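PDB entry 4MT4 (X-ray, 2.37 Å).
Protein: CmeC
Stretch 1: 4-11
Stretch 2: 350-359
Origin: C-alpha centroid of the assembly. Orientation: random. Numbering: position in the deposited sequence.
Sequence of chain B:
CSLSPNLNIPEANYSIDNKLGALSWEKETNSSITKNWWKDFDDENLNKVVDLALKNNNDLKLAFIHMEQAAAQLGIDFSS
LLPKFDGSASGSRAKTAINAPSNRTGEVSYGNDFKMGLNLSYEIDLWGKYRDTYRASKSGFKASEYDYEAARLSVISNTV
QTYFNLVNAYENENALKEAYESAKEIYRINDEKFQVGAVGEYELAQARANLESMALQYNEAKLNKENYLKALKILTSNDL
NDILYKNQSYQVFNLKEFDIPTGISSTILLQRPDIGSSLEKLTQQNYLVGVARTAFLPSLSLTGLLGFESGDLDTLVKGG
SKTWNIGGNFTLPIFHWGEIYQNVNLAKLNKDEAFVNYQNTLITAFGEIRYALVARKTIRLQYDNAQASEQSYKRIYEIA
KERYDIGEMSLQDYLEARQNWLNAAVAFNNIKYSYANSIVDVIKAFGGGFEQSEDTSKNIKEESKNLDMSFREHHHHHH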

# COMPACT_ATOMS: atom_id res chain seq x y z
N SER B 4 -22.74 19.24 17.25
CA SER B 4 -21.31 19.05 17.08
C SER B 4 -20.54 19.60 18.27
O SER B 4 -20.75 20.75 18.67
CB SER B 4 -20.82 19.70 15.79
OG SER B 4 -21.27 18.98 14.66
N PRO B 5 -19.65 18.78 18.85
CA PRO B 5 -18.87 19.21 20.01
C PRO B 5 -17.83 20.26 19.63
O PRO B 5 -17.47 20.36 18.46
CB PRO B 5 -18.20 17.92 20.48
CG PRO B 5 -18.07 17.11 19.23
CD PRO B 5 -19.30 17.42 18.41
N ASN B 6 -17.36 21.03 20.61
CA ASN B 6 -16.29 21.99 20.37
C ASN B 6 -15.00 21.28 19.99
O ASN B 6 -14.57 20.35 20.68
CB ASN B 6 -16.07 22.87 21.61
CG ASN B 6 -17.23 23.81 21.87
OD1 ASN B 6 -18.00 24.12 20.97
ND2 ASN B 6 -17.34 24.27 23.11
N LEU B 7 -14.38 21.71 18.90
CA LEU B 7 -13.14 21.11 18.45
C LEU B 7 -11.95 21.74 19.17
O LEU B 7 -11.65 22.92 18.97
CB LEU B 7 -12.98 21.25 16.94
CG LEU B 7 -11.82 20.47 16.32
CD1 LEU B 7 -11.96 18.98 16.59
CD2 LEU B 7 -11.74 20.75 14.83
N ASN B 8 -11.29 20.95 20.00
CA ASN B 8 -10.18 21.45 20.81
C ASN B 8 -8.84 20.84 20.41
O ASN B 8 -8.41 19.83 20.97
CB ASN B 8 -10.45 21.18 22.29
CG ASN B 8 -11.69 21.88 22.79
OD1 ASN B 8 -12.60 21.25 23.34
ND2 ASN B 8 -11.75 23.19 22.60
N ILE B 9 -8.18 21.46 19.44
CA ILE B 9 -6.85 21.03 19.04
C ILE B 9 -5.80 21.67 19.93
O ILE B 9 -5.66 22.89 19.96
CB ILE B 9 -6.56 21.40 17.57
CG1 ILE B 9 -7.62 20.80 16.65
CG2 ILE B 9 -5.17 20.93 17.17
CD1 ILE B 9 -8.41 21.84 15.88
N PRO B 10 -5.06 20.84 20.68
CA PRO B 10 -3.99 21.33 21.55
C PRO B 10 -2.88 22.00 20.76
O PRO B 10 -2.59 21.58 19.63
CB PRO B 10 -3.49 20.06 22.25
CG PRO B 10 -3.85 18.95 21.32
CD PRO B 10 -5.16 19.37 20.71
N GLU B 11 -2.26 23.02 21.33
CA GLU B 11 -1.22 23.77 20.65
C GLU B 11 0.05 22.94 20.45
O GLU B 11 0.41 22.13 21.30
CB GLU B 11 -0.87 25.04 21.42
CG GLU B 11 -1.99 26.05 21.51
CD GLU B 11 -1.53 27.37 22.08
OE1 GLU B 11 -0.43 27.83 21.70
OE2 GLU B 11 -2.25 27.95 22.93
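Stretch 2 (350-359) NKDEAFVNYQ

No direct hydrogen bond joins these two stretches; the polar link that does pass between them runs through a single water. That water donates to Pro-10 O at 3.0 Å from its oxygen and lies 2.7 Å from Tyr-358 OH, so the phenol at the far end of a long side chain is tied through the water to the backbone carbonyl of Pro-10. Everything else is packing, and it is light: 285 Å² of surface is buried, counting both sides, between residues at least 344 positions apart in the sequence.

Stretch 2 is one length of a longer helix, held by regular i to i+4 bonds such as Phe-355 N to Lys-351 O at 2.9 Å. Stretch 1 is extended without being a regular strand, its phi and psi values staying in the region typical of open chain. Both run in the same general direction, since Leu-7 has its nearest CA on Lys-351 and Ile-9 has its nearest on Phe-355. The CA atoms of Leu-7 and Lys-351 are 10.2 Å apart, and those of Ile-9 and Phe-355 8.7 Å. At such spacing the backbones cannot touch, and side chains from both stretches bridge the gap.

Three residues of the helix do most of this work, at positions 351, 355 and 358, a spacing of four and then three that keeps them on one side of the helix. All three have chi1 in the t well. Lys-351 points toward the loop with every chi angle near t, a fully stretched chain. Its CE lies 4.1 Å from Leu-7 CD1 and its NZ 4.1 Å from Pro-5 CG. The chain and its amine both lie along the loop, and NZ is hydrogen-bonded elsewhere in the structure.

Phe-355 leaves its backbone sideways, but the end of its ring comes nearer to the loop. Pro-10 meets it at the ring edge, Pro-10 CD to Phe-355 CZ being the tightest contact at 3.6 Å, and Asn-8 O also lies near the ring plane, 4.3 Å from Phe-355 CE2. Tyr-358 points toward the loop and packs against Ile-9, with Tyr-358 CE2 4.1 Å from Ile-9 CG2.

The rule to read here is reach: one stretched lysine and two aromatic rings span most of the gap to an extended segment, whose Leu-7, Ile-9 and Pro-10 side chains meet them, and a water makes the polar link at the tyrosine hydroxyl.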

# COMPACT_ATOMS: atom_id res chain seq x y z
N ASN B 350 -14.31 7.51 15.29
CA ASN B 350 -13.84 7.95 13.98
C ASN B 350 -13.12 9.29 14.09
O ASN B 350 -12.14 9.53 13.40
CB ASN B 350 -15.00 8.06 12.99
CG ASN B 350 -15.66 6.73 12.70
OD1 ASN B 350 -15.12 5.67 13.04
ND2 ASN B 350 -16.82 6.77 12.06
N LYS B 351 -13.63 10.14 14.97
CA LYS B 351 -13.00 11.42 15.25
C LYS B 351 -11.66 11.21 15.94
O LYS B 351 -10.67 11.88 15.62
CB LYS B 351 -13.91 12.29 16.12
CG LYS B 351 -13.26 13.59 16.55
CD LYS B 351 -14.07 14.29 17.63
CE LYS B 351 -13.32 15.49 18.17
NZ LYS B 351 -14.07 16.17 19.26
N ASP B 352 -11.62 10.29 16.90
CA ASP B 352 -10.39 9.95 17.60
C ASP B 352 -9.33 9.44 16.63
O ASP B 352 -8.16 9.77 16.75
CB ASP B 352 -10.66 8.90 18.69
CG ASP B 352 -11.59 9.40 19.78
OD1 ASP B 352 -11.81 10.63 19.86
OD2 ASP B 352 -12.10 8.57 20.55
N GLU B 353 -9.76 8.62 15.68
CA GLU B 353 -8.87 8.09 14.66
C GLU B 353 -8.28 9.22 13.81
O GLU B 353 -7.10 9.21 13.48
CB GLU B 353 -9.60 7.09 13.77
CG GLU B 353 -8.75 6.50 12.66
CD GLU B 353 -9.47 5.42 11.88
OE1 GLU B 353 -10.68 5.20 12.12
OE2 GLU B 353 -8.83 4.78 11.02
N ALA B 354 -9.12 10.20 13.49
CA ALA B 354 -8.68 11.35 12.71
C ALA B 354 -7.74 12.23 13.53
O ALA B 354 -6.87 12.90 12.97
CB ALA B 354 -9.88 12.15 12.23
N PHE B 355 -7.91 12.22 14.84
CA PHE B 355 -7.04 12.98 15.74
C PHE B 355 -5.67 12.31 15.81
O PHE B 355 -4.65 12.99 15.78
CB PHE B 355 -7.65 13.08 17.14
CG PHE B 355 -6.98 14.12 18.02
CD1 PHE B 355 -5.79 13.83 18.67
CD2 PHE B 355 -7.55 15.37 18.18
CE1 PHE B 355 -5.18 14.78 19.47
CE2 PHE B 355 -6.94 16.32 18.98
CZ PHE B 355 -5.76 16.03 19.63
N VAL B 356 -5.67 10.99 15.91
CA VAL B 356 -4.42 10.23 15.96
C VAL B 356 -3.67 10.36 14.64
O VAL B 356 -2.44 10.45 14.62
CB VAL B 356 -4.69 8.74 16.26
CG1 VAL B 356 -3.41 7.93 16.17
CG2 VAL B 356 -5.31 8.59 17.64
N ASN B 357 -4.41 10.39 13.54
CA ASN B 357 -3.82 10.64 12.22
C ASN B 357 -3.18 12.02 12.17
O ASN B 357 -2.14 12.20 11.54
CB ASN B 357 -4.88 10.51 11.12
CG ASN B 357 -5.28 9.07 10.86
OD1 ASN B 357 -4.57 8.14 11.26
ND2 ASN B 357 -6.41 8.88 10.19
N TYR B 358 -3.80 12.98 12.83
CA TYR B 358 -3.27 14.34 12.89
C TYR B 358 -1.96 14.38 13.67
O TYR B 358 -0.98 14.98 13.23
CB TYR B 358 -4.28 15.29 13.53
CG TYR B 358 -3.75 16.69 13.74
CD1 TYR B 358 -3.79 17.63 12.71
CD2 TYR B 358 -3.22 17.09 14.96
CE1 TYR B 358 -3.31 18.91 12.89
CE2 TYR B 358 -2.73 18.36 15.15
CZ TYR B 358 -2.78 19.27 14.12
OH TYR B 358 -2.30 20.55 14.31
N GLN B 359 -1.96 13.75 14.84
CA GLN B 359 -0.77 13.66 15.68
C GLN B 359 0.39 13.04 14.91
O GLN B 359 1.51 13.55 14.93
CB GLN B 359 -1.07 12.84 16.94
CG GLN B 359 -2.19 13.39 17.81
CD GLN B 359 -1.70 14.38 18.85
OE1 GLN B 359 -1.14 15.42 18.52
NE2 GLN B 359 -1.92 14.06 20.12
O HOH W 1 -1.64 20.82 16.92